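Local coordinates for protein adenine phosphoribosyltransferase, putative (Trypanosoma brucei brucei, PDB 5VN4) that probably catalyses the reversible transfer of a phosphoribosyl group from 5-phosphoribosyl 1-diphosphate to adenine, giving AMP and diphosphate in purine salvage, at residues A[126-131]-A[156-161]; A[85-90]-A[150-155]; A[181-186]-A[209-214]; A[35-40]-A[47-52]. All coordinates share one frame; numbering follows the deposited sequence. Where two conformers were deposited one is given.

Contact 1 (A[126-131]-A[156-161]). With HSX (5-O-phosphono-alpha-D-ribofuranose), chain D; ADE (adenine), chain C; PPV (pyrophosphate), chain E.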
# COMPACT_ATOMS: atom_id res chain seq x y z
N THR A 126 -17.87 -7.64 4.47
CA THR A 126 -17.97 -8.64 3.42
C THR A 126 -17.34 -8.07 2.15
O THR A 126 -17.20 -6.85 2.00
CB THR A 126 -19.42 -9.06 3.16
OG1 THR A 126 -20.18 -7.94 2.68
CG2 THR A 126 -20.07 -9.59 4.44
N LYS A 127 -16.92 -8.96 1.25
CA LYS A 127 -16.38 -8.58 -0.05
C LYS A 127 -16.99 -9.49 -1.10
O LYS A 127 -17.62 -10.50 -0.77
CB LYS A 127 -14.85 -8.71 -0.09
CG LYS A 127 -14.06 -7.89 0.93
CD LYS A 127 -12.58 -8.24 0.84
CE LYS A 127 -11.69 -7.30 1.66
NZ LYS A 127 -11.56 -5.95 1.05
N GLU A 128 -16.76 -9.17 -2.38
CA GLU A 128 -17.26 -10.03 -3.46
C GLU A 128 -16.91 -11.49 -3.20
O GLU A 128 -17.71 -12.40 -3.46
CB GLU A 128 -16.68 -9.58 -4.81
CG GLU A 128 -17.27 -10.35 -6.01
CD GLU A 128 -16.60 -10.07 -7.35
OE1 GLU A 128 -15.61 -9.32 -7.42
OE2 GLU A 128 -17.08 -10.62 -8.37
N TYR A 129 -15.72 -11.74 -2.65
CA TYR A 129 -15.23 -13.10 -2.44
C TYR A 129 -15.06 -13.46 -0.97
O TYR A 129 -14.40 -14.46 -0.66
CB TYR A 129 -13.94 -13.33 -3.21
CG TYR A 129 -12.85 -12.29 -3.02
CD1 TYR A 129 -12.18 -12.16 -1.81
CD2 TYR A 129 -12.46 -11.48 -4.08
CE1 TYR A 129 -11.15 -11.22 -1.67
CE2 TYR A 129 -11.45 -10.56 -3.95
CZ TYR A 129 -10.80 -10.43 -2.74
OH TYR A 129 -9.78 -9.51 -2.63
N ALA A 130 -15.65 -12.71 -0.05
CA ALA A 130 -15.47 -12.99 1.38
C ALA A 130 -16.82 -12.90 2.08
O ALA A 130 -17.45 -11.83 2.08
CB ALA A 130 -14.46 -12.02 2.02
N ALA A 131 -17.25 -14.01 2.66
CA ALA A 131 -18.41 -14.00 3.54
C ALA A 131 -18.03 -13.35 4.87
O ALA A 131 -16.85 -13.23 5.22
CB ALA A 131 -18.91 -15.42 3.77
N VAL A 156 -10.50 -1.57 -6.22
CA VAL A 156 -11.71 -2.11 -6.81
C VAL A 156 -12.88 -1.83 -5.89
O VAL A 156 -12.77 -2.00 -4.67
CB VAL A 156 -11.57 -3.63 -7.04
CG1 VAL A 156 -12.87 -4.23 -7.59
CG2 VAL A 156 -10.40 -3.93 -7.97
N ILE A 157 -14.01 -1.43 -6.47
CA ILE A 157 -15.30 -1.43 -5.79
C ILE A 157 -16.17 -2.47 -6.49
O ILE A 157 -16.46 -2.35 -7.69
CB ILE A 157 -15.96 -0.04 -5.80
CG1 ILE A 157 -15.06 0.98 -5.08
CG2 ILE A 157 -17.33 -0.13 -5.11
CD1 ILE A 157 -15.51 2.39 -5.18
N ALA A 158 -16.53 -3.52 -5.74
CA ALA A 158 -17.30 -4.62 -6.29
C ALA A 158 -18.66 -4.61 -5.59
O ALA A 158 -19.54 -3.83 -5.99
CB ALA A 158 -16.51 -5.93 -6.16
N THR A 159 -18.86 -5.40 -4.53
CA THR A 159 -20.13 -5.35 -3.81
C THR A 159 -20.28 -4.07 -2.99
O THR A 159 -21.40 -3.76 -2.57
CB THR A 159 -20.25 -6.53 -2.84
OG1 THR A 159 -19.29 -6.40 -1.78
CG2 THR A 159 -20.09 -7.85 -3.55
N GLY A 160 -19.20 -3.35 -2.72
CA GLY A 160 -19.28 -2.20 -1.84
C GLY A 160 -19.23 -2.54 -0.36
O GLY A 160 -19.36 -1.62 0.47
N GLY A 161 -19.02 -3.81 -0.01
CA GLY A 161 -18.88 -4.15 1.40
C GLY A 161 -17.67 -3.50 2.05
O GLY A 161 -17.75 -3.02 3.18
C1 HSX D . -10.56 -6.40 -2.48
O4 HSX D . -11.96 -6.33 -2.17
C2 HSX D . -10.27 -5.06 -3.12
O2 HSX D . -8.88 -4.71 -3.04
C3 HSX D . -11.17 -4.12 -2.35
O3 HSX D . -10.61 -3.80 -1.06
C4 HSX D . -12.41 -4.98 -2.12
C5 HSX D . -13.50 -4.74 -3.17
O5 HSX D . -14.56 -5.69 -3.02
P' HSX D . -15.97 -5.28 -2.35
O1X HSX D . -15.77 -5.14 -0.85
O2X HSX D . -16.42 -4.00 -3.01
O3X HSX D . -16.86 -6.45 -2.71
O1 HSX D . -9.80 -6.56 -1.27
N9 ADE C . -11.76 -7.30 -5.23
C8 ADE C . -13.07 -7.64 -5.21
N7 ADE C . -13.50 -8.14 -6.35
C5 ADE C . -12.39 -8.12 -7.17
C6 ADE C . -12.18 -8.52 -8.51
N6 ADE C . -13.15 -9.03 -9.30
N1 ADE C . -10.94 -8.37 -9.02
C2 ADE C . -9.99 -7.85 -8.23
N3 ADE C . -10.06 -7.45 -6.97
C4 ADE C . -11.30 -7.60 -6.49
O11 PPV E . -9.19 -9.02 -0.23
P1 PPV E . -7.87 -8.81 0.48
O21 PPV E . -7.10 -10.08 0.73
O31 PPV E . -8.01 -7.89 1.68
OPP PPV E . -7.02 -7.96 -0.60
P2 PPV E . -5.68 -7.07 -0.48
O12 PPV E . -5.12 -7.41 -1.83
O22 PPV E . -6.19 -5.65 -0.29
O32 PPV E . -4.83 -7.57 0.67
O HOH W 1 -20.15 -8.20 0.07
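Thr126 and Gly161 bring the two backbones together, their CA atoms 5.0 Å apart, and the traces 126-128 and 158-161 run nearly antiparallel, 170° between their directions. Gly161 CA turns a hydrogen to Thr126 O at 3.2 Å, an approach for which the missing side chain of Gly161 leaves room; Lys127 to Ala130 form a type I turn. No hydrogen bond passes directly between the segments, and the phosphate of HSX joins them instead. Its O3X is gripped by three donors: Glu128 N, at 2.7 Å from O3X, together with Thr159 N and OG1. O2X receives the backbone N-H groups of Ala158 and Gly160. Thr159 OG1 sits between its own N and carbonyl carbon (chi1 68°), 2.6 Å from HSX O3X, and it also accepts from Gly161 N in an ST turn and from a water that bridges to Thr126 OG1. The methyl CG2 of Thr159 rests 3.6 Å from Glu128 CA. Glu128, extended with CG anti to the backbone N (chi1 -174°), passes Ala158 CB to reach adenine, where N6 donates to OE1 at 3.1 Å. OE1 also lies 2.6 Å from adenine N7. Tyr129 OH donates to pyrophosphate O11 at 2.5 Å, near the plane of the ring, while Lys127 NZ holds HSX O1 and O4 and bonds Thr162. Segment 156-161 belongs to the PRPP-binding motif of type I phosphoribosyltransferases, with the phosphate at the start of helix 161-172. Segment 126-131 is consistent with the flexible loop that closes over the active site in this family.

Contact 2 (A[85-90]-A[150-155]). With PPV (pyrophosphate), chain E; HSX (5-O-phosphono-alpha-D-ribofuranose), chain D; ADE (adenine), chain C.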
# COMPACT_ATOMS: atom_id res chain seq x y z
N LEU A 85 -8.33 8.59 3.12
CA LEU A 85 -8.35 7.35 3.89
C LEU A 85 -8.33 6.21 2.88
O LEU A 85 -9.21 6.15 2.02
CB LEU A 85 -9.64 7.26 4.71
CG LEU A 85 -9.68 7.98 6.07
CD1 LEU A 85 -9.33 9.45 5.95
CD2 LEU A 85 -11.07 7.81 6.67
N GLY A 86 -7.35 5.32 2.98
CA GLY A 86 -7.20 4.23 2.04
C GLY A 86 -7.16 2.87 2.71
O GLY A 86 -6.64 2.73 3.82
N PHE A 87 -7.69 1.87 2.01
CA PHE A 87 -7.84 0.53 2.57
C PHE A 87 -6.61 -0.35 2.36
O PHE A 87 -6.07 -0.45 1.26
CB PHE A 87 -9.03 -0.19 1.94
CG PHE A 87 -10.35 0.40 2.28
CD1 PHE A 87 -11.04 -0.01 3.42
CD2 PHE A 87 -10.93 1.35 1.46
CE1 PHE A 87 -12.28 0.52 3.72
CE2 PHE A 87 -12.17 1.89 1.76
CZ PHE A 87 -12.85 1.47 2.89
N ASP A 88 -6.19 -0.99 3.44
CA ASP A 88 -5.26 -2.11 3.40
C ASP A 88 -5.86 -3.19 2.50
O ASP A 88 -7.03 -3.54 2.67
CB ASP A 88 -5.22 -2.62 4.85
CG ASP A 88 -3.98 -3.40 5.19
OD1 ASP A 88 -3.14 -3.68 4.30
OD2 ASP A 88 -3.87 -3.73 6.40
N SER A 89 -5.09 -3.74 1.54
CA SER A 89 -3.71 -3.39 1.22
C SER A 89 -3.59 -2.65 -0.11
O SER A 89 -2.62 -1.94 -0.35
CB SER A 89 -2.89 -4.69 1.11
OG SER A 89 -3.07 -5.51 2.25
N ARG A 90 -4.55 -2.86 -1.01
CA ARG A 90 -4.40 -2.32 -2.36
C ARG A 90 -4.71 -0.83 -2.43
O ARG A 90 -4.12 -0.12 -3.26
CB ARG A 90 -5.19 -3.16 -3.36
CG ARG A 90 -4.56 -4.55 -3.54
CD ARG A 90 -5.25 -5.34 -4.62
NE ARG A 90 -6.16 -6.34 -4.08
CZ ARG A 90 -7.26 -6.75 -4.70
NH1 ARG A 90 -7.63 -6.21 -5.86
NH2 ARG A 90 -8.00 -7.71 -4.16
N VAL A 150 -13.23 14.08 3.99
CA VAL A 150 -12.41 12.93 3.64
C VAL A 150 -12.83 12.29 2.32
O VAL A 150 -13.99 12.34 1.90
CB VAL A 150 -12.36 11.89 4.79
CG1 VAL A 150 -12.00 12.56 6.10
CG2 VAL A 150 -13.67 11.16 4.90
N VAL A 151 -11.86 11.65 1.68
CA VAL A 151 -12.07 10.78 0.54
C VAL A 151 -11.65 9.38 0.94
O VAL A 151 -10.57 9.21 1.53
CB VAL A 151 -11.25 11.26 -0.68
CG1 VAL A 151 -11.22 10.20 -1.79
CG2 VAL A 151 -11.78 12.58 -1.19
N LEU A 152 -12.49 8.39 0.65
CA LEU A 152 -12.13 6.98 0.80
C LEU A 152 -11.61 6.47 -0.54
O LEU A 152 -12.23 6.72 -1.58
CB LEU A 152 -13.37 6.16 1.18
CG LEU A 152 -13.86 6.32 2.61
CD1 LEU A 152 -15.27 5.74 2.74
CD2 LEU A 152 -12.91 5.66 3.58
N ILE A 153 -10.47 5.76 -0.53
CA ILE A 153 -9.88 5.25 -1.77
C ILE A 153 -9.54 3.77 -1.65
O ILE A 153 -9.03 3.31 -0.61
CB ILE A 153 -8.68 6.10 -2.24
CG1 ILE A 153 -8.25 5.71 -3.66
CG2 ILE A 153 -7.50 6.01 -1.27
CD1 ILE A 153 -7.35 6.73 -4.33
N ASP A 154 -9.82 3.03 -2.72
CA ASP A 154 -9.45 1.62 -2.85
C ASP A 154 -9.13 1.37 -4.32
O ASP A 154 -9.31 2.26 -5.16
CB ASP A 154 -10.57 0.72 -2.35
CG ASP A 154 -10.07 -0.58 -1.76
OD1 ASP A 154 -8.87 -0.88 -1.91
OD2 ASP A 154 -10.90 -1.28 -1.13
N ASP A 155 -8.68 0.16 -4.65
CA ASP A 155 -8.50 -0.15 -6.07
C ASP A 155 -9.83 -0.53 -6.73
O ASP A 155 -10.26 0.11 -7.69
CB ASP A 155 -7.37 -1.15 -6.33
CG ASP A 155 -7.66 -2.56 -5.85
OD1 ASP A 155 -8.35 -2.73 -4.82
OD2 ASP A 155 -7.16 -3.50 -6.51
O11 PPV E . -9.19 -9.02 -0.23
P1 PPV E . -7.87 -8.81 0.48
O21 PPV E . -7.10 -10.08 0.73
O31 PPV E . -8.01 -7.89 1.68
OPP PPV E . -7.02 -7.96 -0.60
P2 PPV E . -5.68 -7.07 -0.48
O12 PPV E . -5.12 -7.41 -1.83
O22 PPV E . -6.19 -5.65 -0.29
O32 PPV E . -4.83 -7.57 0.67
C1 HSX D . -10.56 -6.40 -2.48
O4 HSX D . -11.96 -6.33 -2.17
C2 HSX D . -10.27 -5.06 -3.12
O2 HSX D . -8.88 -4.71 -3.04
C3 HSX D . -11.17 -4.12 -2.35
O3 HSX D . -10.61 -3.80 -1.06
C4 HSX D . -12.41 -4.98 -2.12
C5 HSX D . -13.50 -4.74 -3.17
O5 HSX D . -14.56 -5.69 -3.02
P' HSX D . -15.97 -5.28 -2.35
O1X HSX D . -15.77 -5.14 -0.85
O2X HSX D . -16.42 -4.00 -3.01
O3X HSX D . -16.86 -6.45 -2.71
O1 HSX D . -9.80 -6.56 -1.27
N9 ADE C . -11.76 -7.30 -5.23
C8 ADE C . -13.07 -7.64 -5.21
N7 ADE C . -13.50 -8.14 -6.35
C5 ADE C . -12.39 -8.12 -7.17
C6 ADE C . -12.18 -8.52 -8.51
N6 ADE C . -13.15 -9.03 -9.30
N1 ADE C . -10.94 -8.37 -9.02
C2 ADE C . -9.99 -7.85 -8.23
N3 ADE C . -10.06 -7.45 -6.97
C4 ADE C . -11.30 -7.60 -6.49
O HOH W 2 -7.52 -2.68 -0.48
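Arg90 reaches across to Asp155 from its first side-chain carbon onward: Arg90 CB lies 3.5 Å from Asp155 OD1. Arg90 CG then skirts pyrophosphate O12 at 3.4 Å, and CD passes 3.3 Å from Asp155 OD2. A bend at chi3 (-102°) places NE, which donates to pyrophosphate O12 over 2.7 Å. At the tip, NH1 forms a salt bridge with the syn lone pair of Asp155 OD2, 2.8 Å away and tilted 27° from the guanidinium plane. The same NH1 donates to adenine N3 at 2.9 Å, in that plane. HSX O2 sits 3.1 Å from Arg90 CZ, over one guanidinium face, and donates in turn to Asp155 OD1. HSX O3 donates to Asp154 OD2. Behind this site the strands run parallel: Leu85 N bonds Val151 O, Ile153 N bonds Leu85 O, and Phe87 N bonds Ile153 O, with Leu152 CD2 packed 3.8 Å from Leu85 CB. The apolar strands thus end in a buried cluster of charge, where Arg90, probably balanced by Asp155 and the pyrophosphate, ties base, sugar and leaving group together.

Contact 3 (A[181-186]-A[209-214]); sequences AGILGL and VTLVDE
Leu184 and Val212 pair across parallel strands of a beta-alpha-beta unit, in which helix 192-197 connects strand 184-185 to strand 208-213. The bonding starts regularly, Gly182 N donating to Val209 O at 2.8 Å. Both chains then turn a corner, at Ile183 and at Leu211-Val212, and two successive carbonyls are used: Leu211 N reaches Gly182 O at 3.1 Å and Val212 N reaches Ile183 O at 2.9 Å, the latter donor 42° above the carbonyl plane. Pairing resumes with Gly185 N to Val212 O at 3.0 Å. Val212 CG2 presses on the corner, 3.2 Å from Ile183 O. Thr210 lies against Gly185, its OG1 3.4 Å from Gly185 CA, and the missing side chain there gives the hydroxyl its place. In Leu184, chi2 (62°) sets CD1 against the Asp213 carbonyl, 3.3 Å from O. At the far end Leu186 CD2 touches Glu214 CB at 4.1 Å. Glu214 OE1 turns back over Gly185 and Leu186 without a bond to them; the polar partners lie outside: OE2 bonds Thr187 OG1, and Asp213 OD1 bonds Thr215 OG1 and makes a salt bridge with Arg28. Helices 60-75 and 26-34 pack on Leu211, and Leu186 touches the bound adenine. Such parallel strands joined by a helix, their C-terminal ends turned to the ligand, are typical of the phosphoribosyltransferase alpha/beta fold.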
# COMPACT_ATOMS: atom_id res chain seq x y z
N ALA A 181 -13.46 6.87 -4.04
CA ALA A 181 -12.61 6.81 -5.23
C ALA A 181 -12.04 5.41 -5.43
O ALA A 181 -11.65 4.74 -4.47
CB ALA A 181 -11.43 7.79 -5.12
N GLY A 182 -11.94 5.00 -6.70
CA GLY A 182 -11.28 3.76 -7.04
C GLY A 182 -10.82 3.78 -8.49
O GLY A 182 -11.08 4.73 -9.23
N ILE A 183 -10.15 2.70 -8.89
CA ILE A 183 -9.76 2.57 -10.29
C ILE A 183 -10.63 1.62 -11.10
O ILE A 183 -10.65 1.71 -12.34
CB ILE A 183 -8.26 2.29 -10.50
CG1 ILE A 183 -7.83 0.96 -9.85
CG2 ILE A 183 -7.43 3.47 -10.00
CD1 ILE A 183 -6.41 0.54 -10.22
N LEU A 184 -11.38 0.72 -10.45
CA LEU A 184 -12.22 -0.25 -11.14
C LEU A 184 -13.52 -0.42 -10.37
O LEU A 184 -13.50 -0.83 -9.21
CB LEU A 184 -11.50 -1.59 -11.28
CG LEU A 184 -12.32 -2.72 -11.89
CD1 LEU A 184 -12.74 -2.40 -13.31
CD2 LEU A 184 -11.53 -4.00 -11.85
N GLY A 185 -14.64 -0.11 -11.02
CA GLY A 185 -15.94 -0.32 -10.42
C GLY A 185 -16.70 -1.35 -11.21
O GLY A 185 -16.83 -1.23 -12.43
N LEU A 186 -17.19 -2.40 -10.55
CA LEU A 186 -17.96 -3.44 -11.24
C LEU A 186 -19.42 -3.04 -11.08
O LEU A 186 -20.10 -3.41 -10.12
CB LEU A 186 -17.65 -4.81 -10.65
CG LEU A 186 -16.16 -5.19 -10.66
CD1 LEU A 186 -15.92 -6.54 -10.02
CD2 LEU A 186 -15.59 -5.15 -12.07
N VAL A 209 -16.55 7.32 -7.65
CA VAL A 209 -15.81 7.60 -8.87
C VAL A 209 -14.80 6.48 -9.07
O VAL A 209 -13.82 6.38 -8.32
CB VAL A 209 -15.11 8.96 -8.81
CG1 VAL A 209 -14.24 9.18 -10.04
CG2 VAL A 209 -16.14 10.08 -8.64
N THR A 210 -15.03 5.62 -10.06
CA THR A 210 -14.10 4.55 -10.38
C THR A 210 -13.66 4.73 -11.82
O THR A 210 -14.49 4.72 -12.73
CB THR A 210 -14.71 3.16 -10.18
OG1 THR A 210 -15.87 3.00 -11.01
CG2 THR A 210 -15.11 2.95 -8.73
N LEU A 211 -12.35 4.90 -12.03
CA LEU A 211 -11.86 5.35 -13.34
C LEU A 211 -12.33 4.44 -14.47
O LEU A 211 -12.83 4.93 -15.49
CB LEU A 211 -10.34 5.49 -13.32
CG LEU A 211 -9.83 6.57 -12.37
CD1 LEU A 211 -8.32 6.77 -12.56
CD2 LEU A 211 -10.59 7.89 -12.53
N VAL A 212 -12.15 3.13 -14.34
CA VAL A 212 -12.70 2.23 -15.34
C VAL A 212 -13.72 1.29 -14.70
O VAL A 212 -14.02 1.40 -13.50
CB VAL A 212 -11.62 1.52 -16.20
CG1 VAL A 212 -10.83 2.56 -16.99
CG2 VAL A 212 -10.70 0.67 -15.34
N ASP A 213 -14.29 0.40 -15.51
CA ASP A 213 -15.42 -0.42 -15.11
C ASP A 213 -15.24 -1.81 -15.71
O ASP A 213 -14.20 -2.13 -16.29
CB ASP A 213 -16.75 0.25 -15.49
CG ASP A 213 -16.92 0.40 -16.99
OD1 ASP A 213 -16.08 -0.11 -17.76
OD2 ASP A 213 -17.92 1.04 -17.41
N GLU A 214 -16.29 -2.62 -15.59
CA GLU A 214 -16.23 -4.01 -16.04
C GLU A 214 -15.95 -4.15 -17.54
O GLU A 214 -15.53 -5.24 -17.97
CB GLU A 214 -17.51 -4.76 -15.66
CG GLU A 214 -18.81 -4.14 -16.20
CD GLU A 214 -19.46 -3.18 -15.22
OE1 GLU A 214 -18.74 -2.39 -14.58
OE2 GLU A 214 -20.71 -3.21 -15.07

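Contact 4 (A[35-40]-A[47-52]); sequences YKWYSP and VPRFAE. With ADE (adenine), chain C.
Arg49 lies flat on Trp37, its guanidinium and the indole 15° from parallel with centres 4.0 Å apart. The extended chain follows the same face: Arg49 CD sits over the six-membered ring of Trp37, 3.7 Å from its centroid, and Arg49 CZ comes 3.4 Å from Trp37 CZ2. Outside partners fix both groups, with Arg49 NH1 on Leu217 O, NH2 on Asp219 and Trp37 NE1 on Ser218 O. Tyr38 turns its ring edge to Phe50 O, and its CE1 meets Glu52 CB at 3.6 Å. Between the backbones, Tyr38 and Phe50 form a hydrogen-bonded antiparallel pair; Trp37 lies on the opposite face from their side chains. Phe50 sends CG anti to its backbone N (chi1 -178°), and adenine C2 lies over one ring face, offset toward the rim, 3.6 Å from Phe50 CE1. The backbone reads the base: Ala51 N donates to N1 at 3.0 Å, and Arg49 O accepts from N6 at 3.2 Å. Tyr35 CE1 packs 3.7 Å from Ala51 CB. The hairpin rests through Tyr35 and Ala51 on Leu184 of strand 184-185; Glu52 OE2 caps Gly54 N at the start of helix 54-57, and its OE1 bonds Ala116 N of the second subunit.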
# COMPACT_ATOMS: atom_id res chain seq x y z
N TYR A 35 -4.81 -3.45 -18.07
CA TYR A 35 -5.56 -4.21 -17.07
C TYR A 35 -5.80 -5.62 -17.62
O TYR A 35 -6.29 -5.78 -18.74
CB TYR A 35 -6.88 -3.52 -16.73
CG TYR A 35 -7.13 -3.25 -15.24
CD1 TYR A 35 -6.64 -4.08 -14.24
CD2 TYR A 35 -7.88 -2.14 -14.85
CE1 TYR A 35 -6.90 -3.82 -12.88
CE2 TYR A 35 -8.13 -1.87 -13.51
CZ TYR A 35 -7.64 -2.71 -12.54
OH TYR A 35 -7.92 -2.40 -11.22
N LYS A 36 -5.39 -6.62 -16.86
CA LYS A 36 -5.65 -8.01 -17.19
C LYS A 36 -6.50 -8.65 -16.10
O LYS A 36 -6.41 -8.29 -14.92
CB LYS A 36 -4.36 -8.82 -17.32
CG LYS A 36 -3.34 -8.24 -18.27
CD LYS A 36 -3.88 -8.14 -19.68
CE LYS A 36 -2.87 -7.48 -20.61
NZ LYS A 36 -3.44 -7.24 -21.96
N TRP A 37 -7.32 -9.61 -16.50
CA TRP A 37 -8.07 -10.40 -15.55
C TRP A 37 -7.61 -11.85 -15.59
O TRP A 37 -7.11 -12.34 -16.61
CB TRP A 37 -9.58 -10.31 -15.78
CG TRP A 37 -10.05 -10.84 -17.11
CD1 TRP A 37 -10.19 -10.13 -18.27
CD2 TRP A 37 -10.42 -12.19 -17.42
NE1 TRP A 37 -10.63 -10.95 -19.28
CE2 TRP A 37 -10.79 -12.22 -18.78
CE3 TRP A 37 -10.50 -13.37 -16.68
CZ2 TRP A 37 -11.22 -13.38 -19.42
CZ3 TRP A 37 -10.93 -14.53 -17.32
CH2 TRP A 37 -11.28 -14.53 -18.67
N TYR A 38 -7.80 -12.53 -14.47
CA TYR A 38 -7.38 -13.92 -14.33
C TYR A 38 -8.58 -14.76 -13.92
O TYR A 38 -9.41 -14.33 -13.11
CB TYR A 38 -6.25 -14.02 -13.30
CG TYR A 38 -5.02 -13.24 -13.73
CD1 TYR A 38 -4.95 -11.86 -13.57
CD2 TYR A 38 -3.94 -13.89 -14.34
CE1 TYR A 38 -3.84 -11.15 -13.98
CE2 TYR A 38 -2.81 -13.19 -14.74
CZ TYR A 38 -2.77 -11.81 -14.56
OH TYR A 38 -1.67 -11.09 -14.96
N SER A 39 -8.66 -15.95 -14.49
CA SER A 39 -9.74 -16.87 -14.16
C SER A 39 -9.43 -17.54 -12.83
O SER A 39 -8.32 -17.42 -12.30
CB SER A 39 -9.88 -17.90 -15.28
OG SER A 39 -8.76 -18.76 -15.31
N PRO A 40 -10.40 -18.25 -12.25
CA PRO A 40 -10.13 -18.89 -10.95
C PRO A 40 -8.89 -19.77 -10.94
O PRO A 40 -8.19 -19.82 -9.92
CB PRO A 40 -11.42 -19.69 -10.70
CG PRO A 40 -12.48 -18.83 -11.35
CD PRO A 40 -11.83 -18.29 -12.60
N VAL A 47 -13.57 -15.53 -8.29
CA VAL A 47 -14.55 -14.72 -8.98
C VAL A 47 -14.32 -15.02 -10.46
O VAL A 47 -13.26 -15.54 -10.82
CB VAL A 47 -14.35 -13.23 -8.66
CG1 VAL A 47 -14.62 -12.96 -7.18
CG2 VAL A 47 -12.94 -12.77 -9.05
N PRO A 48 -15.27 -14.74 -11.35
CA PRO A 48 -15.02 -15.05 -12.77
C PRO A 48 -13.80 -14.35 -13.35
O PRO A 48 -13.02 -14.97 -14.08
CB PRO A 48 -16.31 -14.60 -13.46
CG PRO A 48 -17.35 -14.65 -12.39
CD PRO A 48 -16.65 -14.29 -11.12
N ARG A 49 -13.62 -13.08 -13.03
CA ARG A 49 -12.56 -12.27 -13.64
C ARG A 49 -11.91 -11.44 -12.54
O ARG A 49 -12.49 -10.45 -12.07
CB ARG A 49 -13.11 -11.41 -14.78
CG ARG A 49 -13.79 -12.26 -15.85
CD ARG A 49 -14.01 -11.59 -17.21
NE ARG A 49 -14.47 -12.60 -18.17
CZ ARG A 49 -14.47 -12.48 -19.49
NH1 ARG A 49 -14.05 -11.36 -20.07
NH2 ARG A 49 -14.90 -13.48 -20.24
N PHE A 50 -10.72 -11.84 -12.12
CA PHE A 50 -9.99 -11.17 -11.06
C PHE A 50 -9.00 -10.18 -11.67
O PHE A 50 -8.09 -10.57 -12.40
CB PHE A 50 -9.24 -12.18 -10.19
CG PHE A 50 -8.50 -11.55 -9.04
CD1 PHE A 50 -9.14 -11.31 -7.83
CD2 PHE A 50 -7.17 -11.17 -9.16
CE1 PHE A 50 -8.46 -10.71 -6.77
CE2 PHE A 50 -6.50 -10.60 -8.11
CZ PHE A 50 -7.15 -10.35 -6.91
N ALA A 51 -9.16 -8.90 -11.32
CA ALA A 51 -8.36 -7.82 -11.90
C ALA A 51 -7.15 -7.55 -11.01
O ALA A 51 -7.25 -6.87 -9.98
CB ALA A 51 -9.23 -6.58 -12.08
N GLU A 52 -6.00 -8.07 -11.42
CA GLU A 52 -4.78 -7.97 -10.62
C GLU A 52 -4.23 -6.55 -10.64
O GLU A 52 -3.89 -6.01 -11.70
CB GLU A 52 -3.75 -8.97 -11.16
CG GLU A 52 -2.33 -8.80 -10.62
CD GLU A 52 -2.24 -8.95 -9.11
OE1 GLU A 52 -2.83 -9.91 -8.57
OE2 GLU A 52 -1.58 -8.09 -8.48
N9 ADE C . -11.76 -7.30 -5.23
C8 ADE C . -13.07 -7.64 -5.21
N7 ADE C . -13.50 -8.14 -6.35
C5 ADE C . -12.39 -8.12 -7.17
C6 ADE C . -12.18 -8.52 -8.51
N6 ADE C . -13.15 -9.03 -9.30
N1 ADE C . -10.94 -8.37 -9.02
C2 ADE C . -9.99 -7.85 -8.23
N3 ADE C . -10.06 -7.45 -6.97
C4 ADE C . -11.30 -7.60 -6.49
O HOH W 3 -6.99 -4.09 -9.33
O HOH W 4 -4.28 -6.91 -14.18
O HOH W 5 -10.55 -15.36 -10.71

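Contacts 2 and 3 are buried and share one sheet, whose strands 149-153 and 176-182 are neighbours; strand 156-157 of contact 1 extends it beside 184-185. Contacts 1 and 4 are only partly buried and belong to loops and a separate hairpin. Chemistry follows place: contact 3 is mostly backbone bonding and apolar packing, contact 2 passes from that to charge at its ligand end, contact 1 is held through the bound phosphate, and contact 4 relies on an arginine stacked on tryptophan and on hairpin backbone bonds. All four reach the adenine pocket, contacts 1, 2 and 4 by hydrogen bonds and contact 3 by Leu186 alone. Contacts 2 and 4 also meet the second subunit.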